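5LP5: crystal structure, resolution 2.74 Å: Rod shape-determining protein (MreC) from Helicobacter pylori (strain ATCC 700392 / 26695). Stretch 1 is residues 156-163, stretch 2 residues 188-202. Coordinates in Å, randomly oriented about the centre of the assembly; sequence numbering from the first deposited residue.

Stretch 1 156-163: AYSVMIGQ
Stretch 2 188-202: EINIGDQVLTSGLDG

Strand 158-161 pairs antiparallel with a strand that includes residues 194-197. Their N-to-C directions differ by 147°, and the axes approach to 4.5 Å. Val 159 pairs with Thr 197, their side chains diverging; Met 160 pairs with Leu 196 and Ile 161 pairs with Val 195. Together the stretches bury 699 Å².

The backbone bonds form a ladder. Met 160 N donates to Leu 196 O at 2.7 Å, and Leu 196 N donates to Met 160 O at 3.0 Å. Beyond this pair, Ser 198 N reaches Ser 158 O at 3.0 Å and Gly 162 N reaches Gln 194 O at 2.9 Å. All four are close to linear. In the non-hydrogen-bonded pairs the CA atoms lie nearer: 4.1 Å for Val 159 CA to Thr 197 CA, 4.6 Å for Ile 161 CA to Val 195 CA. Weaker CA-H...O contacts, both 3.6 Å, join Val 195 CA to Met 160 O and Ile 161 CA to Gln 194 O.

Side chains close the ladder at Ser 158. Its N donates to Asp 201 OD2 at 2.8 Å, angle 177°. Asp 201 (chi1 p, chi2 4°) points toward stretch 1 to accept it. Ser 198 OG (chi1 p) donates to Ser 158 OG (chi1 t) at 2.8 Å and accepts from Leu 200 N at 3.0 Å. Two small hydroxyl residues thus meet in a buried site. Water 1 donates to Ser 158 O at 3.1 Å and to Asp 201 OD1 at 2.7 Å, and accepts from Gly 199 N at 2.8 Å. Ser 158 O therefore has two donors.

Ile 161 (m, t) and Val 195 (t) share one face; CG1 of Ile 161 lies 3.9 Å from CG2 of Val 195. Ile 161 CG2 also packs 4.1 Å from Ile 189 CG2. Beta-branched residues suit an extended backbone, and Ile 161 and Val 195 are buried. Met 160 (p, t, t) and Leu 196 (m, t) share the other face, with Met 160 CG 4.3 Å from Leu 196 CB. Met 160 extends so that SD lies 3.9 Å from Ser 198 CA.

A type II turn, Asn 190 to Asp 193, precedes the second strand. Asp 193 N donates to Asn 190 O at 3.0 Å, and Asn 190 N donates to Asp 193 OD2 at 2.6 Å. Gly 192 has phi/psi 100/-17, which calls for glycine. Gly 162, at 64/-171, has a positive phi that favours glycine; a CB there would sit only 3.2 Å from Asp 193 OD1.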

# COMPACT_ATOMS: atom_id res chain seq x y z
N ALA C 156 8.12 21.78 -10.91
CA ALA C 156 8.10 20.44 -10.31
C ALA C 156 9.28 19.63 -10.80
O ALA C 156 9.68 19.72 -11.95
CB ALA C 156 6.80 19.72 -10.65
N TYR C 157 9.85 18.82 -9.91
CA TYR C 157 10.96 17.96 -10.29
C TYR C 157 11.21 16.89 -9.25
O TYR C 157 10.58 16.90 -8.21
CB TYR C 157 12.20 18.78 -10.56
CG TYR C 157 12.61 19.75 -9.47
CD1 TYR C 157 13.50 19.39 -8.49
CD2 TYR C 157 12.15 21.07 -9.48
CE1 TYR C 157 13.92 20.29 -7.51
CE2 TYR C 157 12.57 21.98 -8.52
CZ TYR C 157 13.44 21.58 -7.53
OH TYR C 157 13.85 22.51 -6.60
N SER C 158 12.09 15.93 -9.57
CA SER C 158 12.31 14.75 -8.73
C SER C 158 13.46 14.93 -7.74
O SER C 158 14.56 15.27 -8.14
CB SER C 158 12.60 13.51 -9.57
OG SER C 158 12.65 12.39 -8.69
N VAL C 159 13.20 14.66 -6.47
CA VAL C 159 14.22 14.78 -5.41
C VAL C 159 14.33 13.50 -4.57
O VAL C 159 13.46 12.62 -4.64
CB VAL C 159 13.94 15.97 -4.50
CG1 VAL C 159 13.99 17.26 -5.30
CG2 VAL C 159 12.61 15.81 -3.77
N MET C 160 15.42 13.40 -3.81
CA MET C 160 15.65 12.28 -2.89
C MET C 160 16.11 12.75 -1.51
O MET C 160 16.89 13.68 -1.39
CB MET C 160 16.67 11.29 -3.47
CG MET C 160 18.03 11.90 -3.78
SD MET C 160 19.00 10.72 -4.71
CE MET C 160 20.54 11.60 -4.84
N ILE C 161 15.65 12.08 -0.47
CA ILE C 161 15.82 12.53 0.91
C ILE C 161 16.74 11.61 1.70
O ILE C 161 16.60 10.38 1.66
CB ILE C 161 14.47 12.60 1.62
CG1 ILE C 161 13.56 13.60 0.90
CG2 ILE C 161 14.64 13.03 3.07
CD1 ILE C 161 12.11 13.60 1.35
N GLY C 162 17.68 12.20 2.43
CA GLY C 162 18.53 11.43 3.33
C GLY C 162 19.44 10.42 2.62
O GLY C 162 19.53 10.40 1.41
N GLN C 163 20.10 9.57 3.39
CA GLN C 163 21.09 8.63 2.84
C GLN C 163 20.47 7.41 2.20
O GLN C 163 21.10 6.77 1.38
CB GLN C 163 22.07 8.15 3.91
CG GLN C 163 22.79 9.30 4.62
CD GLN C 163 24.30 9.12 4.79
OE1 GLN C 163 25.04 10.10 4.68
NE2 GLN C 163 24.77 7.87 5.06
N GLU C 188 11.56 6.30 6.25
CA GLU C 188 12.10 6.86 7.48
C GLU C 188 12.77 8.18 7.16
O GLU C 188 13.85 8.21 6.57
CB GLU C 188 13.08 5.90 8.13
CG GLU C 188 12.39 4.77 8.86
CD GLU C 188 13.35 3.81 9.50
OE1 GLU C 188 14.44 3.57 8.92
OE2 GLU C 188 13.02 3.29 10.59
N ILE C 189 12.11 9.26 7.55
CA ILE C 189 12.63 10.62 7.36
C ILE C 189 12.81 11.31 8.70
O ILE C 189 12.04 11.08 9.61
CB ILE C 189 11.64 11.47 6.56
CG1 ILE C 189 11.27 10.83 5.24
CG2 ILE C 189 12.20 12.86 6.33
CD1 ILE C 189 10.11 11.54 4.59
N ASN C 190 13.82 12.16 8.79
CA ASN C 190 14.09 12.90 10.02
C ASN C 190 14.17 14.40 9.75
O ASN C 190 14.63 14.83 8.67
CB ASN C 190 15.40 12.45 10.64
CG ASN C 190 15.41 10.97 11.00
OD1 ASN C 190 14.71 10.53 11.94
ND2 ASN C 190 16.30 10.20 10.34
N ILE C 191 13.72 15.19 10.72
CA ILE C 191 13.82 16.63 10.60
C ILE C 191 15.30 17.00 10.43
O ILE C 191 16.14 16.54 11.20
CB ILE C 191 13.26 17.38 11.83
CG1 ILE C 191 11.87 16.90 12.20
CG2 ILE C 191 13.23 18.87 11.54
CD1 ILE C 191 10.95 16.86 11.03
N GLY C 192 15.60 17.79 9.40
CA GLY C 192 16.97 18.18 9.09
C GLY C 192 17.62 17.40 7.97
O GLY C 192 18.64 17.84 7.46
N ASP C 193 17.07 16.24 7.60
CA ASP C 193 17.58 15.47 6.47
C ASP C 193 17.78 16.36 5.23
O ASP C 193 16.85 17.06 4.84
CB ASP C 193 16.57 14.37 6.06
CG ASP C 193 16.82 13.05 6.73
OD1 ASP C 193 18.02 12.67 6.78
OD2 ASP C 193 15.82 12.37 7.13
N GLN C 194 18.96 16.25 4.62
CA GLN C 194 19.23 16.81 3.33
C GLN C 194 18.29 16.29 2.23
O GLN C 194 17.95 15.10 2.17
CB GLN C 194 20.66 16.51 2.92
CG GLN C 194 21.69 17.44 3.56
CD GLN C 194 22.83 17.73 2.61
OE1 GLN C 194 23.19 16.88 1.77
NE2 GLN C 194 23.39 18.94 2.71
N VAL C 195 17.89 17.22 1.35
CA VAL C 195 17.09 16.90 0.18
C VAL C 195 17.87 17.29 -1.08
O VAL C 195 18.26 18.44 -1.25
CB VAL C 195 15.75 17.64 0.24
CG1 VAL C 195 14.93 17.38 -1.01
CG2 VAL C 195 14.98 17.20 1.46
N LEU C 196 18.09 16.32 -1.96
CA LEU C 196 18.90 16.52 -3.17
C LEU C 196 18.10 16.15 -4.41
O LEU C 196 17.19 15.32 -4.33
CB LEU C 196 20.13 15.63 -3.15
CG LEU C 196 21.01 15.77 -1.93
CD1 LEU C 196 22.00 14.61 -1.77
CD2 LEU C 196 21.68 17.14 -1.97
N THR C 197 18.46 16.72 -5.56
CA THR C 197 17.83 16.29 -6.79
C THR C 197 18.15 14.82 -7.03
O THR C 197 19.28 14.37 -6.81
CB THR C 197 18.31 17.13 -7.98
OG1 THR C 197 19.73 16.98 -8.13
CG2 THR C 197 18.01 18.58 -7.80
N SER C 198 17.17 14.06 -7.48
CA SER C 198 17.33 12.60 -7.64
C SER C 198 18.05 12.27 -8.94
O SER C 198 18.68 11.24 -9.08
CB SER C 198 15.98 11.89 -7.66
OG SER C 198 15.44 11.91 -8.97
N GLY C 199 17.92 13.15 -9.91
CA GLY C 199 18.58 12.93 -11.20
C GLY C 199 17.89 11.85 -12.02
O GLY C 199 18.48 11.26 -12.91
N LEU C 200 16.63 11.56 -11.71
CA LEU C 200 15.86 10.56 -12.44
C LEU C 200 14.87 11.15 -13.45
O LEU C 200 14.26 10.41 -14.23
CB LEU C 200 15.06 9.73 -11.44
CG LEU C 200 15.88 8.90 -10.44
CD1 LEU C 200 15.01 8.44 -9.28
CD2 LEU C 200 16.53 7.73 -11.15
N ASP C 201 14.70 12.46 -13.40
CA ASP C 201 13.64 13.13 -14.16
C ASP C 201 14.10 13.67 -15.52
O ASP C 201 13.26 14.10 -16.32
CB ASP C 201 12.99 14.25 -13.32
CG ASP C 201 14.00 15.22 -12.74
OD1 ASP C 201 15.21 15.13 -13.01
OD2 ASP C 201 13.59 16.09 -11.97
N GLY C 202 15.42 13.67 -15.76
CA GLY C 202 15.98 14.24 -16.99
C GLY C 202 15.91 15.75 -17.03
O GLY C 202 15.94 16.36 -18.11
O HOH W 1 16.40 15.38 -10.57